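Local atomic coordinates of salt-tolerant glutaminase (Micrococcus luteus, PDB entry 3AGD), a protein that probably catalyses the hydrolysis of L-glutamine to L-glutamate and ammonium. Residues A[40-45]-A[200-205]; A[348-353]-A[389-394]; A[333-338]-A[412-417]; A[76-81]-A[125-130]. All blocks are in the same frame, centred on the assembly; numbering follows the deposited sequence.

Contact 1: A[40-45]-A[200-205]; sequences GIALAT and TVKDLA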
loop_
_atom_site.group_PDB
_atom_site.type_symbol
_atom_site.label_atom_id
_atom_site.label_comp_id
_atom_site.label_asym_id
_atom_site.label_seq_id
_atom_site.Cartn_x
_atom_site.Cartn_y
_atom_site.Cartn_z
ATOM N N GLY A 40 -2.333 -7.860 -25.759
ATOM C CA GLY A 40 -0.979 -7.504 -25.381
ATOM C C GLY A 40 -0.863 -7.120 -23.920
ATOM O O GLY A 40 -1.847 -6.724 -23.289
ATOM N N ILE A 41 0.347 -7.225 -23.383
ATOM C CA ILE A 41 0.593 -6.900 -21.988
ATOM C C ILE A 41 2.023 -6.398 -21.801
ATOM O O ILE A 41 2.935 -6.822 -22.508
ATOM C CB ILE A 41 0.369 -8.143 -21.104
ATOM C CG1 ILE A 41 0.464 -7.764 -19.627
ATOM C CG2 ILE A 41 1.403 -9.208 -21.444
ATOM C CD1 ILE A 41 -0.092 -8.830 -18.716
ATOM N N ALA A 42 2.215 -5.496 -20.845
ATOM C CA ALA A 42 3.539 -4.948 -20.582
ATOM C C ALA A 42 3.674 -4.512 -19.133
ATOM O O ALA A 42 2.721 -4.007 -18.532
ATOM C CB ALA A 42 3.807 -3.760 -21.502
ATOM N N LEU A 43 4.863 -4.715 -18.578
ATOM C CA LEU A 43 5.146 -4.326 -17.207
ATOM C C LEU A 43 6.351 -3.402 -17.222
ATOM O O LEU A 43 7.365 -3.721 -17.834
ATOM C CB LEU A 43 5.470 -5.549 -16.345
ATOM C CG LEU A 43 4.450 -6.686 -16.228
ATOM C CD1 LEU A 43 4.983 -7.727 -15.250
ATOM C CD2 LEU A 43 3.113 -6.152 -15.752
ATOM N N ALA A 44 6.228 -2.254 -16.563
ATOM C CA ALA A 44 7.319 -1.290 -16.476
ATOM C C ALA A 44 7.712 -1.237 -15.011
ATOM O O ALA A 44 6.891 -0.916 -14.156
ATOM C CB ALA A 44 6.862 0.076 -16.950
ATOM N N THR A 45 8.970 -1.560 -14.732
ATOM C CA THR A 45 9.490 -1.587 -13.372
ATOM C C THR A 45 10.222 -0.308 -12.984
ATOM O O THR A 45 10.560 0.514 -13.838
ATOM C CB THR A 45 10.472 -2.751 -13.204
ATOM O OG1 THR A 45 11.553 -2.589 -14.130
ATOM C CG2 THR A 45 9.782 -4.074 -13.474
ATOM N N THR A 200 -0.104 2.593 -26.523
ATOM C CA THR A 200 0.073 1.158 -26.671
ATOM C C THR A 200 0.162 0.603 -25.255
ATOM O O THR A 200 0.255 1.363 -24.286
ATOM C CB THR A 200 1.395 0.810 -27.374
ATOM O OG1 THR A 200 2.489 1.205 -26.535
ATOM C CG2 THR A 200 1.502 1.533 -28.717
ATOM N N VAL A 201 0.134 -0.718 -25.138
ATOM C CA VAL A 201 0.249 -1.365 -23.842
ATOM C C VAL A 201 1.505 -0.856 -23.131
ATOM O O VAL A 201 1.485 -0.577 -21.928
ATOM C CB VAL A 201 0.378 -2.880 -24.006
ATOM C CG1 VAL A 201 0.646 -3.521 -22.674
ATOM C CG2 VAL A 201 -0.883 -3.442 -24.612
ATOM N N LYS A 202 2.594 -0.745 -23.887
ATOM C CA LYS A 202 3.866 -0.284 -23.346
ATOM C C LYS A 202 3.769 1.137 -22.813
ATOM O O LYS A 202 4.344 1.454 -21.773
ATOM C CB LYS A 202 4.956 -0.355 -24.417
ATOM C CG LYS A 202 5.356 -1.770 -24.815
ATOM C CD LYS A 202 6.441 -1.731 -25.887
ATOM C CE LYS A 202 6.902 -3.122 -26.281
ATOM N NZ LYS A 202 7.982 -3.081 -27.318
ATOM N N ASP A 203 3.058 1.999 -23.531
ATOM C CA ASP A 203 2.894 3.374 -23.083
ATOM C C ASP A 203 2.230 3.385 -21.710
ATOM O O ASP A 203 2.705 4.045 -20.783
ATOM C CB ASP A 203 2.023 4.168 -24.059
ATOM C CG ASP A 203 2.707 4.424 -25.383
ATOM O OD1 ASP A 203 3.857 4.918 -25.384
ATOM O OD2 ASP A 203 2.083 4.144 -26.425
ATOM N N LEU A 204 1.130 2.649 -21.586
ATOM C CA LEU A 204 0.397 2.586 -20.324
ATOM C C LEU A 204 1.265 2.096 -19.172
ATOM O O LEU A 204 1.247 2.675 -18.088
ATOM C CB LEU A 204 -0.831 1.676 -20.455
ATOM C CG LEU A 204 -2.053 2.258 -21.167
ATOM C CD1 LEU A 204 -3.184 1.245 -21.128
ATOM C CD2 LEU A 204 -2.483 3.552 -20.482
ATOM N N ALA A 205 2.022 1.028 -19.407
ATOM C CA ALA A 205 2.890 0.472 -18.375
ATOM C C ALA A 205 3.829 1.542 -17.822
ATOM O O ALA A 205 3.941 1.721 -16.611
ATOM C CB ALA A 205 3.702 -0.696 -18.947
#
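Two methyl groups of strand 40-44, those of Ala42 and Ala44, face the first turn of helix 201-212, and from that turn Val201 and Ala205 push back against the strand. Val201 is the larger bump. Its CG1, anti to the backbone N (chi1 174°), drives into the strand backbone at the Ile41-Ala42 peptide, 3.1 Å from Ala42 N, and wedges against Ala42 CB at 3.4 Å, closer than ordinary carbon contact. Its CG2 reaches back along the strand to 3.7 Å from Gly40 O, beside a residue that has no side chain to stand in the way. One turn on, Ala205 CB settles between the two alanine methyls, 4.0 Å from Ala42 CB and 3.8 Å from Ala44 CB. Ala44 CB in turn rests on the helix backbone, 3.4 Å from Ala205 O. With such small groups at the interface, the axes approach to 7.0 Å and run at only 28°. The helix start is fixed by a capping box, in which Asp203 N bonds to Thr200 OG1 and Thr200 N to Asp203 OD2; Asp203 also forms a salt bridge with Arg148. Strand 40-44 lies between strands 50-54 and 273-278 in the antiparallel sheet, with helix 201-212 on its alanine face and helix 4-16 over Ile41 and Leu43 on the other, consistent with the beta-lactamase-like fold of glutaminases.

Contact 2: A[348-353]-A[389-394]; sequences TDLRTG and HEAAAA
Asp349, in the last turn of helix 337-349, lays its CB against the methyl of Ala391, CB to CB 3.8 Å. Beyond that contact CG, anti to the carbonyl carbon (chi1 -79°), carries the carboxylate past the methyl to the water beside Ala392. At the tip, OD1 accepts a hydrogen bond from this water at 2.6 Å; the same water accepts from Ala392 N at 3.0 Å, so that it joins the carboxylate to the backbone of helix 389-395. OD1 has a stronger partner as well, a salt bridge to Arg49 NH2 of the second subunit, and the two together would probably favour the charged form of the acid. OD2 is hydrogen-bonded too. Both segments belong to the STAS domain, where this contact sets the short alanine-rich helix 389-395 against helix 337-349 near its C-terminal end. Arg351 breaks the helical path there with a positive phi of 60°, while its N still bonds to Thr348 O. Just before that break, Leu350 starts out from the backbone away from the other helix, yet its branch returns: CD2 comes 3.8 Å from Ala391 O and 4.0 Å from Ala391 CB, and it reaches the methyl of Ala394 at 4.4 Å. The methyl of Ala391 is thus touched both by the CB of the acid and by the leucine branch, whereas Ala392 meets residues 348-353 through its backbone, CA lying 3.8 Å from Asp349 O. Leu350 also packs on Ile404, and helix 376-383 borders His389 and Ala392.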
loop_
_atom_site.group_PDB
_atom_site.type_symbol
_atom_site.label_atom_id
_atom_site.label_comp_id
_atom_site.label_asym_id
_atom_site.label_seq_id
_atom_site.Cartn_x
_atom_site.Cartn_y
_atom_site.Cartn_z
ATOM N N THR A 348 20.805 4.261 18.347
ATOM C CA THR A 348 20.469 4.114 19.758
ATOM C C THR A 348 21.068 2.840 20.348
ATOM O O THR A 348 21.557 2.841 21.482
ATOM C CB THR A 348 18.937 4.089 19.970
ATOM O OG1 THR A 348 18.402 5.387 19.693
ATOM C CG2 THR A 348 18.597 3.721 21.403
ATOM N N ASP A 349 21.027 1.760 19.571
ATOM C CA ASP A 349 21.546 0.474 20.005
ATOM C C ASP A 349 23.050 0.475 20.293
ATOM O O ASP A 349 23.570 -0.476 20.884
ATOM C CB ASP A 349 21.223 -0.602 18.961
ATOM C CG ASP A 349 19.776 -1.094 19.041
ATOM O OD1 ASP A 349 19.407 -1.976 18.238
ATOM O OD2 ASP A 349 19.006 -0.610 19.898
ATOM N N LEU A 350 23.753 1.526 19.882
ATOM C CA LEU A 350 25.192 1.594 20.132
ATOM C C LEU A 350 25.500 1.807 21.618
ATOM O O LEU A 350 26.631 1.604 22.053
ATOM C CB LEU A 350 25.838 2.711 19.303
ATOM C CG LEU A 350 25.890 2.525 17.786
ATOM C CD1 LEU A 350 26.552 3.744 17.154
ATOM C CD2 LEU A 350 26.661 1.255 17.439
ATOM N N ARG A 351 24.494 2.224 22.383
ATOM C CA ARG A 351 24.646 2.444 23.821
ATOM C C ARG A 351 25.689 3.490 24.211
ATOM O O ARG A 351 26.383 3.317 25.211
ATOM C CB ARG A 351 25.016 1.132 24.519
ATOM C CG ARG A 351 24.023 0.012 24.335
ATOM C CD ARG A 351 22.647 0.457 24.753
ATOM N NE ARG A 351 21.664 -0.606 24.588
ATOM C CZ ARG A 351 20.357 -0.394 24.482
ATOM N NH1 ARG A 351 19.529 -1.418 24.335
ATOM N NH2 ARG A 351 19.883 0.845 24.511
ATOM N N THR A 352 25.802 4.571 23.447
ATOM C CA THR A 352 26.787 5.596 23.766
ATOM C C THR A 352 26.296 6.534 24.862
ATOM O O THR A 352 27.039 7.400 25.324
ATOM C CB THR A 352 27.142 6.439 22.524
ATOM O OG1 THR A 352 25.986 7.165 22.089
ATOM C CG2 THR A 352 27.628 5.543 21.393
ATOM N N GLY A 353 25.045 6.356 25.281
ATOM C CA GLY A 353 24.475 7.212 26.311
ATOM C C GLY A 353 24.920 6.887 27.726
ATOM O O GLY A 353 25.166 5.728 28.058
ATOM N N HIS A 389 20.719 -5.024 13.806
ATOM C CA HIS A 389 21.164 -5.777 14.968
ATOM C C HIS A 389 22.671 -5.750 15.177
ATOM O O HIS A 389 23.145 -5.995 16.287
ATOM C CB HIS A 389 20.691 -7.231 14.867
ATOM C CG HIS A 389 21.357 -8.015 13.777
ATOM N ND1 HIS A 389 21.051 -7.847 12.443
ATOM C CD2 HIS A 389 22.314 -8.972 13.826
ATOM C CE1 HIS A 389 21.790 -8.667 11.718
ATOM N NE2 HIS A 389 22.565 -9.360 12.532
ATOM N N GLU A 390 23.427 -5.460 14.123
ATOM C CA GLU A 390 24.877 -5.428 14.252
ATOM C C GLU A 390 25.331 -4.289 15.171
ATOM O O GLU A 390 26.452 -4.308 15.683
ATOM C CB GLU A 390 25.540 -5.306 12.872
ATOM C CG GLU A 390 25.083 -6.368 11.874
ATOM C CD GLU A 390 25.940 -6.420 10.616
ATOM O OE1 GLU A 390 26.456 -5.363 10.198
ATOM O OE2 GLU A 390 26.087 -7.518 10.034
ATOM N N ALA A 391 24.460 -3.306 15.391
ATOM C CA ALA A 391 24.795 -2.182 16.266
ATOM C C ALA A 391 24.882 -2.679 17.703
ATOM O O ALA A 391 25.813 -2.343 18.434
ATOM C CB ALA A 391 23.743 -1.084 16.158
ATOM N N ALA A 392 23.904 -3.485 18.103
ATOM C CA ALA A 392 23.884 -4.034 19.450
ATOM C C ALA A 392 25.120 -4.905 19.646
ATOM O O ALA A 392 25.740 -4.891 20.709
ATOM C CB ALA A 392 22.615 -4.854 19.664
ATOM N N ALA A 393 25.472 -5.657 18.607
ATOM C CA ALA A 393 26.633 -6.536 18.650
ATOM C C ALA A 393 27.910 -5.713 18.756
ATOM O O ALA A 393 28.882 -6.144 19.378
ATOM C CB ALA A 393 26.675 -7.410 17.400
ATOM N N ALA A 394 27.901 -4.530 18.143
ATOM C CA ALA A 394 29.054 -3.631 18.170
ATOM C C ALA A 394 29.241 -3.052 19.572
ATOM O O ALA A 394 30.365 -2.861 20.032
ATOM C CB ALA A 394 28.866 -2.499 17.159
HETATM O O HOH W 1 21.157 -3.406 17.028
#

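Contact 3: A[333-338]-A[412-417]; sequences GVIRFG and ARVDRI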
loop_
_atom_site.group_PDB
_atom_site.type_symbol
_atom_site.label_atom_id
_atom_site.label_comp_id
_atom_site.label_asym_id
_atom_site.label_seq_id
_atom_site.Cartn_x
_atom_site.Cartn_y
_atom_site.Cartn_z
ATOM N N GLY A 333 19.810 1.985 0.126
ATOM C CA GLY A 333 18.417 1.982 -0.304
ATOM C C GLY A 333 17.692 3.312 -0.377
ATOM O O GLY A 333 18.289 4.379 -0.222
ATOM N N VAL A 334 16.389 3.239 -0.637
ATOM C CA VAL A 334 15.537 4.423 -0.710
ATOM C C VAL A 334 15.048 4.661 0.712
ATOM O O VAL A 334 14.175 3.946 1.206
ATOM C CB VAL A 334 14.327 4.182 -1.638
ATOM C CG1 VAL A 334 13.305 5.297 -1.479
ATOM C CG2 VAL A 334 14.801 4.095 -3.080
ATOM N N ILE A 335 15.604 5.674 1.365
ATOM C CA ILE A 335 15.257 5.949 2.746
ATOM C C ILE A 335 14.178 6.989 3.005
ATOM O O ILE A 335 14.293 8.150 2.613
ATOM C CB ILE A 335 16.522 6.331 3.544
ATOM C CG1 ILE A 335 17.529 5.180 3.475
ATOM C CG2 ILE A 335 16.162 6.631 4.999
ATOM C CD1 ILE A 335 18.839 5.463 4.192
ATOM N N ARG A 336 13.126 6.541 3.681
ATOM C CA ARG A 336 12.007 7.385 4.067
ATOM C C ARG A 336 11.786 7.078 5.546
ATOM O O ARG A 336 12.726 6.674 6.231
ATOM C CB ARG A 336 10.776 7.042 3.227
ATOM C CG ARG A 336 10.982 7.336 1.738
ATOM C CD ARG A 336 9.908 6.711 0.861
ATOM N NE ARG A 336 8.835 7.632 0.490
ATOM C CZ ARG A 336 8.005 8.211 1.350
ATOM N NH1 ARG A 336 8.125 7.972 2.644
ATOM N NH2 ARG A 336 7.043 9.014 0.915
ATOM N N PHE A 337 10.571 7.251 6.053
ATOM C CA PHE A 337 10.340 6.977 7.468
ATOM C C PHE A 337 10.832 5.599 7.903
ATOM O O PHE A 337 11.593 5.481 8.860
ATOM C CB PHE A 337 8.862 7.077 7.830
ATOM C CG PHE A 337 8.588 6.752 9.272
ATOM C CD1 PHE A 337 8.778 7.713 10.265
ATOM C CD2 PHE A 337 8.216 5.465 9.648
ATOM C CE1 PHE A 337 8.602 7.390 11.615
ATOM C CE2 PHE A 337 8.041 5.133 10.997
ATOM C CZ PHE A 337 8.234 6.098 11.979
ATOM N N GLY A 338 10.377 4.566 7.197
ATOM C CA GLY A 338 10.747 3.200 7.524
ATOM C C GLY A 338 12.223 2.930 7.737
ATOM O O GLY A 338 12.614 2.329 8.742
ATOM N N ALA A 412 27.065 6.392 0.828
ATOM C CA ALA A 412 27.363 6.108 -0.575
ATOM C C ALA A 412 26.373 5.148 -1.231
ATOM O O ALA A 412 26.020 5.320 -2.400
ATOM C CB ALA A 412 28.784 5.559 -0.713
ATOM N N ARG A 413 25.922 4.143 -0.484
ATOM C CA ARG A 413 24.982 3.159 -1.020
ATOM C C ARG A 413 23.527 3.616 -0.940
ATOM O O ARG A 413 22.629 2.928 -1.423
ATOM C CB ARG A 413 25.132 1.826 -0.284
ATOM C CG ARG A 413 26.454 1.109 -0.521
ATOM C CD ARG A 413 26.481 0.420 -1.866
ATOM N NE ARG A 413 27.735 -0.298 -2.085
ATOM C CZ ARG A 413 27.958 -1.111 -3.114
ATOM N NH1 ARG A 413 27.009 -1.310 -4.016
ATOM N NH2 ARG A 413 29.130 -1.721 -3.244
ATOM N N VAL A 414 23.286 4.764 -0.319
ATOM C CA VAL A 414 21.925 5.269 -0.223
ATOM C C VAL A 414 21.544 5.865 -1.576
ATOM O O VAL A 414 22.259 6.714 -2.111
ATOM C CB VAL A 414 21.801 6.351 0.874
ATOM C CG1 VAL A 414 20.404 6.959 0.851
ATOM C CG2 VAL A 414 22.073 5.735 2.237
ATOM N N ASP A 415 20.429 5.405 -2.134
ATOM C CA ASP A 415 19.968 5.894 -3.426
ATOM C C ASP A 415 19.367 7.287 -3.300
ATOM O O ASP A 415 19.620 8.159 -4.132
ATOM C CB ASP A 415 18.951 4.921 -4.023
ATOM C CG ASP A 415 19.574 3.588 -4.381
ATOM O OD1 ASP A 415 20.636 3.595 -5.041
ATOM O OD2 ASP A 415 19.010 2.536 -4.012
ATOM N N ARG A 416 18.566 7.489 -2.263
ATOM C CA ARG A 416 17.952 8.782 -2.002
ATOM C C ARG A 416 17.241 8.765 -0.660
ATOM O O ARG A 416 17.005 7.705 -0.081
ATOM C CB ARG A 416 16.986 9.174 -3.129
ATOM C CG ARG A 416 15.887 8.177 -3.435
ATOM C CD ARG A 416 15.314 8.468 -4.814
ATOM N NE ARG A 416 14.176 7.619 -5.144
ATOM C CZ ARG A 416 12.984 7.712 -4.567
ATOM N NH1 ARG A 416 12.772 8.620 -3.626
ATOM N NH2 ARG A 416 12.002 6.899 -4.933
ATOM N N ILE A 417 16.910 9.948 -0.162
ATOM C CA ILE A 417 16.254 10.067 1.127
ATOM C C ILE A 417 15.254 11.212 1.064
ATOM O O ILE A 417 15.531 12.241 0.449
ATOM C CB ILE A 417 17.305 10.347 2.223
ATOM C CG1 ILE A 417 16.636 10.451 3.593
ATOM C CG2 ILE A 417 18.057 11.630 1.898
ATOM C CD1 ILE A 417 17.623 10.529 4.738
#
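Ile335 N gives the shortest bond of this pairing, 2.9 Å to Arg416 O and nearly straight at 160°. One residue further, Ile417 CA-H points at Ile335 O with a CA to O distance of 3.1 Å. The strands run parallel, Gly333 beside Val414, Val334 beside Arg416 and Ile335 beside Ile417, and the register slips by one between the first two pairs. The slip is a beta bulge: Asp415 is the extra residue, and its N reaches Gly333 O at 3.0 Å from well above the carbonyl plane. A weak bond from Gly333 N to Arg413 O precedes it. On the face of Val334 and Arg416 the two side chains lie alongside each other, pointing the same way. The CG of Arg416 sits between its backbone N and carbonyl carbon (chi1 56°), and beyond it the chain is extended as far as NE; Val334 CG1 then covers the centre of one guanidinium face, 3.9 Å from Arg416 CZ. On the face of Ile335, Val414 and Ile417 the contacts are between aliphatic groups: Ile335 crosses Val414 at about a right angle, CD1 to CG2 3.8 Å, and its CG2 lies 4.1 Å from Ile417 CG1. Arg413 forms a salt bridge with Glu390 of the second subunit, and Gly384 of that subunit packs on Val334 and Asp415. In the STAS domain the pairing lies at the strand ends from which helices 337-349 and 419-434 set out; Ile417 packs on the latter, and Val414 on Leu331 of strand 326-332.

Contact 4: A[76-81]-A[125-130]; sequences VDRGFA and VGPEAS
Val125 turns its side chain away from helix 67-78 and offers its carbonyl instead, with Asp77 CB 3.9 Å from Val125 O and Arg78 CD 4.1 Å from the same oxygen. The carboxylate of Asp77 is held by Arg137, against which Val125 packs as well. At Gly126 the chain is fully extended and the arginine passes directly over it: Arg78 CD lies 3.6 Å from Gly126 CA. The guanidinium lies flat above the Gly126-Pro127 peptide, Arg78 CZ at 3.4 Å from Gly126 C and at 3.5 Å from Pro127 N, both beneath the centre of one of its faces. To get there the side chain bends twice: chi2 (-74°) sets CD over Gly126 and chi3 (-87°) turns NE along the loop toward Pro127. NH1 lies near Gly126 O, but at an angle too poor for a hydrogen bond, and gives a weak one to Leu123 O. Gly126 O accepts from Arg134 instead. Next comes Pro127, whose ring and the arginine run alongside each other in opposite senses, Pro127 CD 3.8 Å from Arg78 NE and CG 3.9 Å from Arg78 NH2. Residues 126 to 129 form a type I beta turn, closed weakly from Ala129 N to Gly126 O, which swings the chain away from the arginine. Ser130 ends the loop as N-cap of helix 131-146. At the surface of the glutaminase domain, the contact thus joins the C-terminal end of helix 67-78, just ahead of helix 80-84, to the connection between helices 114-123 and 131-146.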
loop_
_atom_site.group_PDB
_atom_site.type_symbol
_atom_site.label_atom_id
_atom_site.label_comp_id
_atom_site.label_asym_id
_atom_site.label_seq_id
_atom_site.Cartn_x
_atom_site.Cartn_y
_atom_site.Cartn_z
ATOM N N VAL A 76 -1.428 19.570 -10.350
ATOM C CA VAL A 76 -0.177 20.286 -10.566
ATOM C C VAL A 76 -0.455 21.732 -10.971
ATOM O O VAL A 76 0.142 22.664 -10.445
ATOM C CB VAL A 76 0.656 19.637 -11.693
ATOM C CG1 VAL A 76 1.789 20.575 -12.113
ATOM C CG2 VAL A 76 1.226 18.316 -11.216
ATOM N N ASP A 77 -1.383 21.912 -11.900
ATOM C CA ASP A 77 -1.699 23.241 -12.396
ATOM C C ASP A 77 -2.450 24.185 -11.483
ATOM O O ASP A 77 -2.132 25.368 -11.430
ATOM C CB ASP A 77 -2.471 23.140 -13.711
ATOM C CG ASP A 77 -1.652 22.509 -14.813
ATOM O OD1 ASP A 77 -0.425 22.739 -14.838
ATOM O OD2 ASP A 77 -2.233 21.796 -15.659
ATOM N N ARG A 78 -3.444 23.677 -10.765
ATOM C CA ARG A 78 -4.262 24.538 -9.917
ATOM C C ARG A 78 -4.100 24.369 -8.411
ATOM O O ARG A 78 -4.589 25.193 -7.644
ATOM C CB ARG A 78 -5.734 24.348 -10.298
ATOM C CG ARG A 78 -6.011 24.556 -11.783
ATOM C CD ARG A 78 -5.964 26.032 -12.161
ATOM N NE ARG A 78 -7.252 26.686 -11.972
ATOM C CZ ARG A 78 -8.329 26.439 -12.713
ATOM N NH1 ARG A 78 -8.278 25.557 -13.697
ATOM N NH2 ARG A 78 -9.462 27.073 -12.465
ATOM N N GLY A 79 -3.409 23.315 -7.988
ATOM C CA GLY A 79 -3.243 23.080 -6.563
ATOM C C GLY A 79 -4.411 22.265 -6.025
ATOM O O GLY A 79 -5.480 22.218 -6.638
ATOM N N PHE A 80 -4.217 21.626 -4.876
ATOM C CA PHE A 80 -5.260 20.793 -4.276
ATOM C C PHE A 80 -6.565 21.487 -3.895
ATOM O O PHE A 80 -7.652 20.980 -4.188
ATOM C CB PHE A 80 -4.707 20.071 -3.045
ATOM C CG PHE A 80 -3.868 18.877 -3.374
ATOM C CD1 PHE A 80 -2.622 19.028 -3.969
ATOM C CD2 PHE A 80 -4.340 17.593 -3.116
ATOM C CE1 PHE A 80 -1.852 17.912 -4.308
ATOM C CE2 PHE A 80 -3.580 16.470 -3.451
ATOM C CZ PHE A 80 -2.334 16.629 -4.048
ATOM N N ALA A 81 -6.470 22.634 -3.235
ATOM C CA ALA A 81 -7.669 23.346 -2.806
ATOM C C ALA A 81 -8.620 23.638 -3.959
ATOM O O ALA A 81 -9.827 23.396 -3.861
ATOM C CB ALA A 81 -7.282 24.643 -2.098
ATOM N N VAL A 125 -5.538 23.982 -17.112
ATOM C CA VAL A 125 -4.419 24.925 -17.135
ATOM C C VAL A 125 -4.545 26.089 -16.157
ATOM O O VAL A 125 -3.596 26.428 -15.452
ATOM C CB VAL A 125 -4.225 25.485 -18.564
ATOM C CG1 VAL A 125 -3.122 26.531 -18.585
ATOM C CG2 VAL A 125 -3.890 24.349 -19.508
ATOM N N GLY A 126 -5.722 26.696 -16.128
ATOM C CA GLY A 126 -5.959 27.825 -15.252
ATOM C C GLY A 126 -7.381 28.315 -15.443
ATOM O O GLY A 126 -8.106 27.782 -16.285
ATOM N N PRO A 127 -7.806 29.338 -14.691
ATOM C CA PRO A 127 -9.151 29.915 -14.757
ATOM C C PRO A 127 -9.570 30.421 -16.129
ATOM O O PRO A 127 -10.720 30.246 -16.535
ATOM C CB PRO A 127 -9.088 31.066 -13.750
ATOM C CG PRO A 127 -8.017 30.640 -12.795
ATOM C CD PRO A 127 -6.980 30.058 -13.707
ATOM N N GLU A 128 -8.637 31.049 -16.838
ATOM C CA GLU A 128 -8.935 31.630 -18.143
ATOM C C GLU A 128 -8.353 30.906 -19.351
ATOM O O GLU A 128 -8.304 31.478 -20.436
ATOM C CB GLU A 128 -8.449 33.084 -18.172
ATOM C CG GLU A 128 -8.841 33.906 -16.950
ATOM C CD GLU A 128 -10.339 34.125 -16.840
ATOM O OE1 GLU A 128 -10.783 34.693 -15.820
ATOM O OE2 GLU A 128 -11.072 33.736 -17.776
ATOM N N ALA A 129 -7.917 29.662 -19.186
ATOM C CA ALA A 129 -7.332 28.940 -20.310
ATOM C C ALA A 129 -8.344 28.665 -21.408
ATOM O O ALA A 129 -9.544 28.569 -21.154
ATOM C CB ALA A 129 -6.711 27.629 -19.835
ATOM N N SER A 130 -7.853 28.536 -22.635
ATOM C CA SER A 130 -8.720 28.265 -23.773
ATOM C C SER A 130 -8.889 26.763 -23.978
ATOM O O SER A 130 -8.140 25.955 -23.424
ATOM C CB SER A 130 -8.137 28.876 -25.047
ATOM O OG SER A 130 -6.921 28.233 -25.399
#

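Contacts 1 and 4 belong to the glutaminase part of the chain, contacts 2 and 3 to the STAS part that follows. Contact 4 is nested within the loop closed by contact 1, their centres about 30 Å apart, so the sheet contact brackets a region about half helical, with little strand. In the same way contact 2 is nested within contact 3, about 21 Å from it between centres, and both use helix 337-349. Contacts 2 and 4 are the most distant pair, with centres about 51 Å apart. Contacts 1, 2 and 3 all touch the second subunit, whereas contact 4 does not, so both parts of the chain take part in the subunit interface.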